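Local coordinates for inactive Zymogen C11 Protease (Parabacteroides distasonis, PDB 6MZO), which is the inactive zymogen form of a clostripain-like C11 protease, a hydrolase that probably cleaves peptide bonds once activated, at residues Q31-I36 / L50-D55; P61-L66 / I76-Y81; D277-V282 / A293-M298; K300-K305 / S329-Y334. One frame throughout, in Å; residues are numbered along the deposited sequence.

Contact 1: Q31-I36 / L50-D55; sequences QNLRAI and LLIYTD
Leu33 of helix 26-43 packs on Ile52 and Thr54 of strand 49-54, and Ile36 chiefly on Leu50 with a looser touch on Ile52; Leu33, Ile36 and Ile52 bury the most surface. The axes of residues 31-36 and 50-54 run nearly antiparallel (172°) and come within 11.6 Å, so side chains alone bridge the gap and no hydrogen bond crosses it. Leu33 divides its two methyls between two strand residues. CD2 lies 3.8 Å from Ile52 CG2, the two side chains sliding past each other in opposite directions, while CD1 meets Thr54 CG2 tip to tip at 3.9 Å. Thr54 presents this methyl rather than its hydroxyl because CG2 stands anti to the carbonyl carbon (chi1 of OG1 64°). With Ile36 CG1 turned beside the backbone N (chi1 -72°), CG2 stands anti to that N and comes 3.8 Å from Leu50 CD2; the same methyl touches Ile52 CD1 at 4.5 Å. The contact is thus a short row of methyl-to-methyl meetings; four of the five residues are buried and Leu33 is partly exposed. It joins the last two elements of the beta-alpha-beta crossover formed by strand 14-19, helix 26-43 and strand 49-54. Phe19 of the first strand touches both Ile36 and Ile52, Phe64 of strand 62-69 packs on Leu33 and Ile52, and Tyr195 and Met199 of helix 195-203 reach Ile36 and Leu50.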
# COMPACT_ATOMS: atom_id res chain seq x y z
N GLN A 31 6.20 18.44 -1.55
CA GLN A 31 7.53 17.83 -1.69
C GLN A 31 7.53 16.67 -2.65
O GLN A 31 8.45 16.53 -3.47
CB GLN A 31 8.04 17.32 -0.33
CG GLN A 31 9.41 16.72 -0.34
CD GLN A 31 9.87 16.33 1.08
OE1 GLN A 31 9.36 16.85 2.08
NE2 GLN A 31 10.82 15.40 1.16
N ASN A 32 6.48 15.83 -2.58
CA ASN A 32 6.39 14.71 -3.52
C ASN A 32 6.18 15.18 -4.94
O ASN A 32 6.72 14.56 -5.87
CB ASN A 32 5.27 13.77 -3.13
CG ASN A 32 5.71 12.86 -2.02
OD1 ASN A 32 6.84 12.35 -2.05
ND2 ASN A 32 4.90 12.74 -1.00
N LEU A 33 5.40 16.22 -5.12
CA LEU A 33 5.23 16.75 -6.52
C LEU A 33 6.58 17.24 -7.08
O LEU A 33 6.92 17.02 -8.23
CB LEU A 33 4.21 17.89 -6.54
CG LEU A 33 2.79 17.28 -6.55
CD1 LEU A 33 1.80 18.38 -6.21
CD2 LEU A 33 2.51 16.72 -7.94
N ARG A 34 7.39 17.87 -6.23
CA ARG A 34 8.73 18.25 -6.64
C ARG A 34 9.56 17.02 -7.06
O ARG A 34 10.29 17.04 -8.09
CB ARG A 34 9.41 19.05 -5.47
CG ARG A 34 10.85 19.48 -5.80
CD ARG A 34 11.90 18.49 -5.32
NE ARG A 34 12.11 18.61 -3.89
CZ ARG A 34 12.29 17.62 -3.02
NH1 ARG A 34 12.50 17.94 -1.73
NH2 ARG A 34 12.30 16.35 -3.43
N ALA A 35 9.50 15.93 -6.26
CA ALA A 35 10.26 14.74 -6.57
C ALA A 35 9.77 14.11 -7.91
O ALA A 35 10.59 13.63 -8.69
CB ALA A 35 10.13 13.71 -5.41
N ILE A 36 8.46 14.10 -8.11
CA ILE A 36 7.89 13.54 -9.34
C ILE A 36 8.37 14.34 -10.51
O ILE A 36 8.76 13.74 -11.56
CB ILE A 36 6.33 13.56 -9.28
CG1 ILE A 36 5.86 12.50 -8.27
CG2 ILE A 36 5.68 13.36 -10.70
CD1 ILE A 36 4.41 12.75 -7.77
N LEU A 50 1.16 10.74 -17.61
CA LEU A 50 1.23 10.82 -16.14
C LEU A 50 0.16 11.86 -15.71
O LEU A 50 0.28 13.03 -16.09
CB LEU A 50 2.58 11.28 -15.68
CG LEU A 50 2.71 11.35 -14.13
CD1 LEU A 50 2.47 10.02 -13.34
CD2 LEU A 50 4.06 11.94 -13.86
N LEU A 51 -0.81 11.43 -14.90
CA LEU A 51 -1.87 12.27 -14.39
C LEU A 51 -1.76 12.30 -12.88
O LEU A 51 -1.43 11.29 -12.24
CB LEU A 51 -3.22 11.69 -14.78
CG LEU A 51 -3.72 11.95 -16.23
CD1 LEU A 51 -4.09 13.44 -16.29
CD2 LEU A 51 -2.74 11.59 -17.31
N ILE A 52 -1.99 13.49 -12.30
CA ILE A 52 -1.92 13.70 -10.82
C ILE A 52 -3.21 14.30 -10.34
O ILE A 52 -3.75 15.22 -11.00
CB ILE A 52 -0.81 14.70 -10.44
CG1 ILE A 52 0.47 14.47 -11.22
CG2 ILE A 52 -0.53 14.72 -8.93
CD1 ILE A 52 1.22 13.16 -10.87
N TYR A 53 -3.69 13.84 -9.19
CA TYR A 53 -4.84 14.46 -8.54
C TYR A 53 -4.35 14.93 -7.21
O TYR A 53 -3.69 14.13 -6.45
CB TYR A 53 -5.98 13.47 -8.35
CG TYR A 53 -7.13 14.01 -7.52
CD1 TYR A 53 -8.18 14.70 -8.13
CD2 TYR A 53 -7.18 13.78 -6.13
CE1 TYR A 53 -9.25 15.19 -7.36
CE2 TYR A 53 -8.21 14.30 -5.37
CZ TYR A 53 -9.24 14.98 -6.00
OH TYR A 53 -10.28 15.41 -5.21
N THR A 54 -4.61 16.19 -6.90
CA THR A 54 -4.32 16.66 -5.56
C THR A 54 -5.51 17.34 -4.93
O THR A 54 -6.39 17.89 -5.64
CB THR A 54 -3.15 17.67 -5.53
OG1 THR A 54 -3.54 18.85 -6.26
CG2 THR A 54 -1.85 17.10 -6.13
N ASP A 55 -5.51 17.38 -3.59
CA ASP A 55 -6.53 18.12 -2.82
C ASP A 55 -5.86 18.81 -1.64
O ASP A 55 -6.09 18.49 -0.48
CB ASP A 55 -7.63 17.16 -2.37
CG ASP A 55 -8.71 17.83 -1.51
OD1 ASP A 55 -9.06 19.01 -1.73
OD2 ASP A 55 -9.21 17.14 -0.62

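Contact 2: P61-L66 / I76-Y81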
# COMPACT_ATOMS: atom_id res chain seq x y z
N PRO A 61 -9.36 20.97 -5.21
CA PRO A 61 -8.92 19.69 -5.81
C PRO A 61 -8.76 19.84 -7.32
O PRO A 61 -9.59 20.51 -7.98
CB PRO A 61 -10.06 18.72 -5.49
CG PRO A 61 -10.83 19.40 -4.33
CD PRO A 61 -10.72 20.86 -4.63
N GLN A 62 -7.75 19.19 -7.86
CA GLN A 62 -7.48 19.36 -9.28
C GLN A 62 -6.83 18.13 -9.86
O GLN A 62 -6.07 17.43 -9.16
CB GLN A 62 -6.60 20.57 -9.51
CG GLN A 62 -5.44 20.71 -8.63
CD GLN A 62 -4.59 21.92 -9.02
OE1 GLN A 62 -5.08 22.88 -9.61
NE2 GLN A 62 -3.29 21.85 -8.72
N LEU A 63 -7.15 17.88 -11.14
CA LEU A 63 -6.55 16.80 -11.92
C LEU A 63 -5.67 17.46 -12.97
O LEU A 63 -6.16 18.34 -13.71
CB LEU A 63 -7.66 15.94 -12.56
CG LEU A 63 -7.23 14.82 -13.49
CD1 LEU A 63 -6.47 13.76 -12.70
CD2 LEU A 63 -8.49 14.23 -14.14
N PHE A 64 -4.38 17.08 -13.04
CA PHE A 64 -3.52 17.74 -14.02
C PHE A 64 -2.55 16.72 -14.59
O PHE A 64 -2.23 15.72 -13.97
CB PHE A 64 -2.74 18.94 -13.43
CG PHE A 64 -1.96 18.64 -12.12
CD1 PHE A 64 -2.61 18.74 -10.90
CD2 PHE A 64 -0.60 18.32 -12.17
CE1 PHE A 64 -1.91 18.52 -9.68
CE2 PHE A 64 0.13 18.09 -10.98
CZ PHE A 64 -0.54 18.20 -9.73
N GLN A 65 -2.09 16.99 -15.78
CA GLN A 65 -1.09 16.18 -16.45
C GLN A 65 0.28 16.83 -16.24
O GLN A 65 0.43 18.09 -16.19
CB GLN A 65 -1.46 16.07 -17.95
CG GLN A 65 -0.35 15.29 -18.71
CD GLN A 65 -0.70 15.10 -20.20
OE1 GLN A 65 -1.53 15.85 -20.80
NE2 GLN A 65 -0.07 14.08 -20.80
N LEU A 66 1.31 15.99 -16.11
CA LEU A 66 2.67 16.50 -16.13
C LEU A 66 3.30 15.88 -17.33
O LEU A 66 3.25 14.65 -17.47
CB LEU A 66 3.47 16.07 -14.92
CG LEU A 66 3.01 16.72 -13.63
CD1 LEU A 66 3.84 16.16 -12.43
CD2 LEU A 66 3.13 18.28 -13.68
N ILE A 76 -0.27 20.68 -17.03
CA ILE A 76 -1.50 21.04 -17.72
C ILE A 76 -2.65 20.77 -16.77
O ILE A 76 -3.01 19.57 -16.62
CB ILE A 76 -1.70 20.21 -19.04
CG1 ILE A 76 -0.58 20.50 -20.06
CG2 ILE A 76 -3.04 20.48 -19.72
CD1 ILE A 76 -0.48 19.47 -21.15
N VAL A 77 -3.21 21.85 -16.17
CA VAL A 77 -4.27 21.69 -15.13
C VAL A 77 -5.52 21.44 -15.89
O VAL A 77 -6.03 22.39 -16.54
CB VAL A 77 -4.43 22.92 -14.17
CG1 VAL A 77 -5.66 22.76 -13.21
CG2 VAL A 77 -3.17 23.15 -13.31
N LEU A 78 -5.95 20.18 -15.90
CA LEU A 78 -7.12 19.74 -16.65
C LEU A 78 -8.46 20.15 -16.07
O LEU A 78 -9.28 20.79 -16.75
CB LEU A 78 -7.13 18.24 -16.76
CG LEU A 78 -5.86 17.73 -17.43
CD1 LEU A 78 -5.89 16.22 -17.48
CD2 LEU A 78 -5.78 18.27 -18.87
N GLU A 79 -8.71 19.71 -14.85
CA GLU A 79 -9.98 20.08 -14.25
C GLU A 79 -9.75 20.56 -12.85
O GLU A 79 -8.92 20.00 -12.11
CB GLU A 79 -10.96 18.92 -14.29
CG GLU A 79 -12.33 19.32 -13.76
CD GLU A 79 -13.42 18.40 -14.24
OE1 GLU A 79 -13.10 17.25 -14.60
OE2 GLU A 79 -14.59 18.84 -14.26
N THR A 80 -10.50 21.58 -12.46
CA THR A 80 -10.42 22.06 -11.09
C THR A 80 -11.81 21.83 -10.51
O THR A 80 -12.79 22.32 -11.06
CB THR A 80 -10.02 23.53 -11.04
OG1 THR A 80 -8.69 23.68 -11.51
CG2 THR A 80 -10.10 24.10 -9.62
N TYR A 81 -11.91 21.05 -9.44
CA TYR A 81 -13.20 20.57 -8.96
C TYR A 81 -13.78 21.51 -7.91
O TYR A 81 -13.06 22.36 -7.41
CB TYR A 81 -13.05 19.15 -8.42
CG TYR A 81 -12.72 18.18 -9.52
CD1 TYR A 81 -13.73 17.61 -10.29
CD2 TYR A 81 -11.40 17.81 -9.77
CE1 TYR A 81 -13.44 16.72 -11.30
CE2 TYR A 81 -11.10 16.92 -10.74
CZ TYR A 81 -12.14 16.39 -11.53
OH TYR A 81 -11.88 15.47 -12.54
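From Pro61-Tyr81 to Gln65-Ile76, strands 62-69 and 72-80 pair antiparallel as a hairpin, with a classic beta bulge where Leu78 and Glu79 both face Leu63. Leu63 O accepts from Glu79 N at 3.1 Å and, weakly, from Leu78 N, and Leu63 N gives its own bond to Glu79 O; beyond the bulge the pairing resumes through both backbone bonds of Gln65 and Ile76. At the other end Tyr81 N gives a nearly straight bond of 2.8 Å to Pro61 O. On the face carrying Leu63, the Tyr81 side chain lies beside that leucine and points the same way: ring atom CE2 is 4.0 Å from Leu63 CB, and OH is 3.9 Å from Leu63 CD2. Glu79 CG sits over one face of this ring, towards its rim. Gln65 and Ile76 also run side by side, with Gln65 OE1 3.8 Å from Ile76 CD1; that oxygen is hydrogen-bonded to Tyr104. On the other face, Phe64 CB lies 3.6 Å from Val77 CA; with CG between the backbone N and the carbonyl carbon (chi1 52°), the ring leads away from the 76-81 segment. Gln62 crosses Val77, its OE1 3.6 Å from Val77 CG1. The chemistry is therefore divided: backbone bonds fix the register of this outer hairpin of the sheet, and its side chains mostly supply packing, with Leu63 and Tyr81 resting on helix 90-103.

Contact 3: D277-V282 / A293-M298; sequences DFDDYV and AFKRSM
Phe278 and Phe294 both hold CG anti to their own backbone N (chi1 -169° and 168°), which directs it into the gap between the nearly antiparallel segments 278-282 and 293-298. There the rings form a T-shaped pair: the edge of Phe294 meets the face of Phe278 with planes at 89° and centroids 5.1 Å apart, and Phe294 CE1 comes 3.6 Å from Phe278 CE2, towards the rim. Phe294 is gripped on both faces. Val282 CG1 sits over its centre, 3.8 Å from the centroid, in a CH-pi contact, while Met298 CG of its own helix covers the opposite face. Met298, bent at chi2, also brings SD obliquely to Phe278, 3.9 Å from CD2, a Met-aromatic contact. At the edge of the Phe294 ring Asp279 OD2 lies 3.5 Å from CE2; the other carboxylate oxygen of Asp279 is hydrogen-bonded to Tyr291. Cys242 of helix 235-246 touches both rings. Asp279 OD2 and Lys295 NZ stay 6.2 Å apart, too far for an ion pair, which leaves cohesion between the segments to ring, sulfur and methyl packing; the polarised C-H groups of the Phe294 edge may add a weak attraction for the carboxylate.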
# COMPACT_ATOMS: atom_id res chain seq x y z
N ASP A 277 4.44 -9.56 12.22
CA ASP A 277 4.96 -10.23 11.05
C ASP A 277 4.16 -11.49 10.76
O ASP A 277 3.93 -12.27 11.61
CB ASP A 277 6.44 -10.58 11.18
CG ASP A 277 6.96 -11.31 9.98
OD1 ASP A 277 7.08 -10.68 8.96
OD2 ASP A 277 7.20 -12.49 10.05
N PHE A 278 3.78 -11.65 9.51
CA PHE A 278 2.96 -12.75 9.07
C PHE A 278 3.56 -14.14 9.31
O PHE A 278 2.96 -14.99 9.88
CB PHE A 278 2.61 -12.51 7.61
CG PHE A 278 1.56 -13.41 7.05
CD1 PHE A 278 0.62 -14.01 7.82
CD2 PHE A 278 1.51 -13.60 5.71
CE1 PHE A 278 -0.35 -14.78 7.25
CE2 PHE A 278 0.55 -14.37 5.13
CZ PHE A 278 -0.39 -14.97 5.91
N ASP A 279 4.79 -14.33 8.87
CA ASP A 279 5.47 -15.59 9.02
C ASP A 279 5.64 -15.94 10.49
O ASP A 279 5.38 -17.02 10.87
CB ASP A 279 6.81 -15.57 8.27
CG ASP A 279 7.58 -16.87 8.36
OD1 ASP A 279 8.02 -17.21 9.42
OD2 ASP A 279 7.75 -17.51 7.35
N ASP A 280 6.06 -14.98 11.29
CA ASP A 280 6.24 -15.20 12.70
C ASP A 280 4.94 -15.70 13.34
O ASP A 280 4.94 -16.66 14.03
CB ASP A 280 6.75 -13.93 13.35
CG ASP A 280 7.35 -14.16 14.73
OD1 ASP A 280 7.60 -15.29 15.07
OD2 ASP A 280 7.55 -13.19 15.41
N TYR A 281 3.84 -15.03 13.06
CA TYR A 281 2.56 -15.43 13.59
C TYR A 281 2.20 -16.85 13.16
O TYR A 281 1.88 -17.67 13.96
CB TYR A 281 1.47 -14.48 13.14
CG TYR A 281 0.09 -14.80 13.63
CD1 TYR A 281 -0.14 -15.12 14.94
CD2 TYR A 281 -0.98 -14.76 12.78
CE1 TYR A 281 -1.41 -15.41 15.39
CE2 TYR A 281 -2.25 -15.03 13.21
CZ TYR A 281 -2.44 -15.36 14.52
OH TYR A 281 -3.69 -15.63 14.96
N VAL A 282 2.24 -17.09 11.88
CA VAL A 282 1.92 -18.42 11.36
C VAL A 282 2.80 -19.50 11.97
O VAL A 282 2.31 -20.61 12.32
CB VAL A 282 2.03 -18.44 9.74
CG1 VAL A 282 2.10 -19.87 9.24
CG2 VAL A 282 0.84 -17.72 9.15
N ALA A 293 4.76 -25.62 3.88
CA ALA A 293 3.87 -25.27 2.74
C ALA A 293 3.65 -23.76 2.66
O ALA A 293 3.66 -23.15 1.57
CB ALA A 293 2.54 -25.97 2.84
N PHE A 294 3.41 -23.16 3.82
CA PHE A 294 3.26 -21.70 3.92
C PHE A 294 4.49 -20.98 3.39
O PHE A 294 4.37 -20.05 2.58
CB PHE A 294 2.99 -21.32 5.39
CG PHE A 294 3.10 -19.87 5.65
CD1 PHE A 294 2.05 -19.02 5.34
CD2 PHE A 294 4.29 -19.34 6.20
CE1 PHE A 294 2.15 -17.59 5.65
CE2 PHE A 294 4.41 -17.97 6.49
CZ PHE A 294 3.37 -17.09 6.18
N LYS A 295 5.68 -21.40 3.82
CA LYS A 295 6.93 -20.79 3.30
C LYS A 295 7.07 -20.88 1.79
O LYS A 295 7.48 -19.88 1.14
CB LYS A 295 8.15 -21.40 4.00
CG LYS A 295 8.24 -20.84 5.45
CD LYS A 295 9.57 -21.22 6.12
CE LYS A 295 9.51 -22.61 6.72
NZ LYS A 295 10.80 -22.94 7.42
N ARG A 296 6.67 -22.01 1.22
CA ARG A 296 6.72 -22.13 -0.25
C ARG A 296 5.74 -21.18 -0.95
O ARG A 296 6.08 -20.61 -2.01
CB ARG A 296 6.45 -23.56 -0.66
CG ARG A 296 7.62 -24.47 -0.35
CD ARG A 296 7.43 -25.83 -0.98
NE ARG A 296 8.73 -26.48 -1.16
CZ ARG A 296 8.97 -27.78 -0.98
NH1 ARG A 296 8.00 -28.62 -0.63
NH2 ARG A 296 10.20 -28.25 -1.16
N SER A 297 4.55 -21.02 -0.35
CA SER A 297 3.56 -20.14 -0.96
C SER A 297 4.00 -18.69 -0.87
O SER A 297 3.82 -17.93 -1.84
CB SER A 297 2.17 -20.33 -0.33
OG SER A 297 1.68 -21.64 -0.68
N MET A 298 4.58 -18.33 0.27
CA MET A 298 5.12 -16.98 0.49
C MET A 298 6.22 -16.72 -0.51
O MET A 298 6.33 -15.59 -1.03
CB MET A 298 5.67 -16.80 1.90
CG MET A 298 4.57 -16.67 3.01
SD MET A 298 3.73 -15.06 2.86
CE MET A 298 4.98 -14.04 3.73

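Contact 4: K300-K305 / S329-Y334; sequences KAVIYK and SGLSIY
Val302 and Lys305 meet the loop residues Ser329, Gly330 and Leu331 from a piece of chain that has just changed from helix to strand. Lys300 and Ala301 close helix 288-301; the amino group of Lys300 turns away to a salt bridge with Glu237. Val302, the first residue to leave helical backbone angles, spreads its methyls over the loop. CG2 slides past the end of Leu331, 3.8 Å from CD1, and CG1 lies 4.0 Å from Ser329 O. Ile303 and Tyr304 face other parts of the fold, both touching Val210 of helix 209-220. Lys305 then returns to the loop. Its CG lies between the backbone N and the carbonyl carbon (chi1 70°); the chain is extended at the next torsion, and CD rests 3.4 Å from Ser329 O. Lys305 CB approaches Gly330 CA to 4.2 Å. Gly330 has a positive phi (88°), where a CB would crowd the preceding carbonyl O and press on Lys305 CB and Val302 CG1; lacking one, it lets the loop lie close to the strand. Within that loop Leu331 N makes a weak bond to Ser329 OG, whose stronger partner is Asp277. No hydrogen bond joins the two segments; this is a loop packed on the margin of the main sheet, where strand 302-307 is outermost, within an alpha/beta core consistent with the caspase-like fold of clan CD peptidases.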
# COMPACT_ATOMS: atom_id res chain seq x y z
N LYS A 300 6.44 -17.66 -3.45
CA LYS A 300 5.84 -17.33 -4.76
C LYS A 300 5.11 -15.97 -4.74
O LYS A 300 5.17 -15.24 -5.79
CB LYS A 300 4.85 -18.41 -5.21
CG LYS A 300 5.51 -19.70 -5.62
CD LYS A 300 4.55 -20.86 -5.53
CE LYS A 300 3.57 -20.92 -6.67
NZ LYS A 300 2.88 -22.25 -6.66
N ALA A 301 4.43 -15.67 -3.65
CA ALA A 301 3.57 -14.48 -3.52
C ALA A 301 4.33 -13.22 -3.24
O ALA A 301 4.02 -12.17 -3.84
CB ALA A 301 2.54 -14.67 -2.45
N VAL A 302 5.36 -13.30 -2.40
CA VAL A 302 6.12 -12.10 -2.06
C VAL A 302 7.39 -12.13 -2.96
O VAL A 302 8.40 -12.83 -2.63
CB VAL A 302 6.43 -12.04 -0.61
CG1 VAL A 302 7.25 -10.74 -0.30
CG2 VAL A 302 5.13 -12.02 0.27
N ILE A 303 7.35 -11.44 -4.10
CA ILE A 303 8.38 -11.64 -5.10
C ILE A 303 9.61 -10.80 -4.86
O ILE A 303 10.68 -11.13 -5.40
CB ILE A 303 7.88 -11.42 -6.57
CG1 ILE A 303 7.41 -9.96 -6.76
CG2 ILE A 303 6.81 -12.48 -6.85
CD1 ILE A 303 7.33 -9.62 -8.27
N TYR A 304 9.45 -9.75 -4.04
CA TYR A 304 10.59 -8.94 -3.62
C TYR A 304 10.27 -8.41 -2.26
O TYR A 304 9.12 -8.00 -2.02
CB TYR A 304 10.84 -7.79 -4.61
CG TYR A 304 11.99 -6.90 -4.15
CD1 TYR A 304 13.31 -7.20 -4.45
CD2 TYR A 304 11.72 -5.82 -3.30
CE1 TYR A 304 14.32 -6.40 -4.00
CE2 TYR A 304 12.74 -4.97 -2.82
CZ TYR A 304 14.03 -5.30 -3.14
OH TYR A 304 15.11 -4.52 -2.75
N LYS A 305 11.26 -8.40 -1.36
CA LYS A 305 11.11 -7.74 -0.06
C LYS A 305 12.46 -7.22 0.39
O LYS A 305 13.53 -7.77 0.05
CB LYS A 305 10.51 -8.65 0.97
CG LYS A 305 11.49 -9.79 1.41
CD LYS A 305 10.88 -10.56 2.60
CE LYS A 305 11.91 -11.61 3.06
NZ LYS A 305 12.05 -12.58 2.00
N SER A 329 9.05 -10.99 6.94
CA SER A 329 8.51 -11.82 5.83
C SER A 329 7.99 -10.97 4.64
O SER A 329 7.70 -11.49 3.56
CB SER A 329 7.40 -12.75 6.40
OG SER A 329 6.26 -11.96 6.74
N GLY A 330 7.95 -9.65 4.85
CA GLY A 330 7.45 -8.72 3.81
C GLY A 330 5.94 -8.52 3.91
O GLY A 330 5.40 -7.71 3.22
N LEU A 331 5.26 -9.27 4.82
CA LEU A 331 3.81 -9.06 5.00
C LEU A 331 3.51 -8.96 6.50
O LEU A 331 4.04 -9.71 7.28
CB LEU A 331 2.94 -10.19 4.43
CG LEU A 331 2.86 -10.17 2.87
CD1 LEU A 331 2.11 -11.44 2.44
CD2 LEU A 331 2.11 -8.97 2.46
N SER A 332 2.66 -7.99 6.84
CA SER A 332 2.08 -7.93 8.18
C SER A 332 0.78 -8.74 8.17
O SER A 332 0.21 -9.06 7.07
CB SER A 332 1.78 -6.47 8.56
OG SER A 332 3.02 -5.76 8.66
N ILE A 333 0.24 -8.99 9.38
CA ILE A 333 -0.97 -9.74 9.54
C ILE A 333 -1.65 -9.24 10.82
O ILE A 333 -0.96 -8.88 11.81
CB ILE A 333 -0.73 -11.24 9.60
CG1 ILE A 333 -1.99 -12.03 9.35
CG2 ILE A 333 -0.11 -11.68 11.00
CD1 ILE A 333 -2.49 -11.95 7.82
N TYR A 334 -2.99 -9.20 10.81
CA TYR A 334 -3.72 -8.99 12.09
C TYR A 334 -3.57 -10.22 12.98
O TYR A 334 -3.73 -11.36 12.50
CB TYR A 334 -5.24 -8.72 11.85
CG TYR A 334 -6.02 -8.50 13.15
CD1 TYR A 334 -5.66 -7.44 13.99
CD2 TYR A 334 -7.08 -9.35 13.54
CE1 TYR A 334 -6.31 -7.26 15.22
CE2 TYR A 334 -7.76 -9.13 14.75
CZ TYR A 334 -7.36 -8.09 15.56
OH TYR A 334 -8.02 -7.85 16.74

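Overall arrangement
The chain first closes contact 1, returning from helix 26-43 to strand 49-54, and then contact 2, the hairpin of strands 62-69 and 72-80. The two follow in series and share the main sheet, where strands 49-54 and 62-69 are hydrogen-bonded neighbours. Much later, and across the centre of the chain, contact 3 closes the short turn between helices 278-283 and 288-301. Contact 4 follows as a wider loop from the end of helix 288-301 to residues 329-334, which touch contact 3, probably with a backbone hydrogen bond from Phe278 N to Leu331 O. None nests or crosses; contacts 2 and 4 involve the two outermost strands of the same sheet, their centres about 35 Å apart.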